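Local coordinates for protein peptidoglycan glycosyltransferase (Atopobium parvulum, PDB 4OVD) that belongs to the penicillin-binding protein family, pairing a dimerisation domain with a penicillin-binding transpeptidase domain, at residues A512-I517 with S541-F546. Sequence-based numbering, arbitrary orientation.
Sequences ASFCGI and SAAVVF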
loop_
_atom_site.group_PDB
_atom_site.type_symbol
_atom_site.label_atom_id
_atom_site.label_comp_id
_atom_site.label_asym_id
_atom_site.label_seq_id
_atom_site.Cartn_x
_atom_site.Cartn_y
_atom_site.Cartn_z
ATOM N N ALA A 512 12.202 -3.423 4.407
ATOM C CA ALA A 512 12.776 -2.619 3.329
ATOM C C ALA A 512 11.663 -2.371 2.359
ATOM O O ALA A 512 11.161 -3.323 1.764
ATOM C CB ALA A 512 13.905 -3.369 2.628
ATOM N N SER A 513 11.421 -1.101 2.067
ATOM C CA SER A 513 10.307 -0.681 1.210
ATOM C C SER A 513 10.709 0.292 0.158
ATOM O O SER A 513 11.695 0.995 0.311
ATOM C CB SER A 513 9.342 0.121 2.061
ATOM O OG SER A 513 8.812 -0.745 3.039
ATOM N N PHE A 514 9.991 0.259 -0.941
ATOM C CA PHE A 514 10.148 1.245 -1.928
ATOM C C PHE A 514 8.738 1.570 -2.476
ATOM O O PHE A 514 8.006 0.649 -2.809
ATOM C CB PHE A 514 11.034 0.824 -3.097
ATOM C CG PHE A 514 11.223 1.933 -4.079
ATOM C CD1 PHE A 514 12.123 2.906 -3.823
ATOM C CD2 PHE A 514 10.445 2.037 -5.205
ATOM C CE1 PHE A 514 12.293 3.960 -4.749
ATOM C CE2 PHE A 514 10.607 3.071 -6.153
ATOM C CZ PHE A 514 11.536 4.009 -5.903
ATOM N N CYS A 515 8.410 2.854 -2.608
ATOM C CA CYS A 515 7.140 3.238 -3.194
ATOM C C CYS A 515 7.484 4.218 -4.314
ATOM O O CYS A 515 8.158 5.228 -4.048
ATOM C CB CYS A 515 6.202 3.908 -2.196
ATOM S SG CYS A 515 4.494 4.024 -2.911
ATOM N N GLY A 516 7.065 3.922 -5.540
ATOM C CA GLY A 516 7.371 4.786 -6.702
ATOM C C GLY A 516 6.219 5.017 -7.651
ATOM O O GLY A 516 5.314 4.220 -7.738
ATOM N N ILE A 517 6.277 6.131 -8.358
ATOM C CA ILE A 517 5.250 6.571 -9.263
ATOM C C ILE A 517 5.941 6.619 -10.611
ATOM O O ILE A 517 7.000 7.231 -10.741
ATOM C CB ILE A 517 4.801 7.992 -8.850
ATOM C CG1 ILE A 517 4.281 7.989 -7.412
ATOM C CG2 ILE A 517 3.729 8.507 -9.791
ATOM C CD1 ILE A 517 4.251 9.326 -6.665
ATOM N N SER A 541 17.392 -3.583 -2.524
ATOM C CA SER A 541 16.460 -4.680 -2.568
ATOM C C SER A 541 15.111 -4.279 -3.060
ATOM O O SER A 541 14.780 -4.506 -4.193
ATOM C CB SER A 541 16.407 -5.380 -1.213
ATOM O OG SER A 541 15.975 -4.510 -0.215
ATOM N N ALA A 542 14.335 -3.601 -2.239
ATOM C CA ALA A 542 13.042 -3.269 -2.664
ATOM C C ALA A 542 13.056 -2.389 -3.904
ATOM O O ALA A 542 12.157 -2.495 -4.758
ATOM C CB ALA A 542 12.341 -2.567 -1.529
ATOM N N ALA A 543 14.014 -1.487 -3.997
ATOM C CA ALA A 543 14.107 -0.606 -5.161
ATOM C C ALA A 543 14.409 -1.427 -6.411
ATOM O O ALA A 543 13.922 -1.117 -7.482
ATOM C CB ALA A 543 15.188 0.440 -4.959
ATOM N N VAL A 544 15.203 -2.478 -6.271
ATOM C CA VAL A 544 15.563 -3.351 -7.414
ATOM C C VAL A 544 14.353 -4.123 -7.911
ATOM O O VAL A 544 14.096 -4.208 -9.124
ATOM C CB VAL A 544 16.701 -4.318 -7.044
ATOM C CG1 VAL A 544 16.949 -5.346 -8.140
ATOM C CG2 VAL A 544 17.978 -3.560 -6.769
ATOM N N VAL A 545 13.560 -4.642 -6.969
ATOM C CA VAL A 545 12.361 -5.353 -7.311
ATOM C C VAL A 545 11.400 -4.406 -8.010
ATOM O O VAL A 545 10.780 -4.767 -8.997
ATOM C CB VAL A 545 11.685 -5.948 -6.043
ATOM C CG1 VAL A 545 10.359 -6.577 -6.386
ATOM C CG2 VAL A 545 12.597 -6.950 -5.357
ATOM N N PHE A 546 11.271 -3.196 -7.520
ATOM C CA PHE A 546 10.373 -2.217 -8.164
ATOM C C PHE A 546 10.734 -1.977 -9.639
ATOM O O PHE A 546 9.836 -1.907 -10.510
ATOM C CB PHE A 546 10.417 -0.880 -7.419
ATOM C CG PHE A 546 9.749 0.273 -8.157
ATOM C CD1 PHE A 546 10.377 0.881 -9.220
ATOM C CD2 PHE A 546 8.510 0.783 -7.739
ATOM C CE1 PHE A 546 9.789 1.946 -9.878
ATOM C CE2 PHE A 546 7.924 1.867 -8.377
ATOM C CZ PHE A 546 8.566 2.463 -9.442
#
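A512 starts the contact with its methyl group, CB, lying 3.7 Å from OG of S541, a hydroxyl that turns to the backbone O of L537 for its hydrogen bond. One residue further on, the A542 methyl drops onto the strand backbone, with its CB 3.6 Å from A512 O and also close to the carbonyl carbon of S513. S513 itself points to the other side of the sheet, where its OG is hydrogen-bonded to Y528 OH and the side chain touches F418 of helix 418-429. F514 is the main side chain here. With CG anti to the backbone N (chi1 -177°), its ring runs past the A543 methyl and pushes an edge into the face of F546. This is a T-shaped pair, centroids 4.7 Å apart and planes at 71°, in which F514 CE2 stands over the centre of the F546 ring. G516 then brings its bare CA to 3.4 Å from F546 CE2, so the ring lies right against the main chain. The helix and strand segments run at 40° to each other, as the C-terminal helix 542-556 packs on the central antiparallel sheet of a penicillin-binding transpeptidase domain.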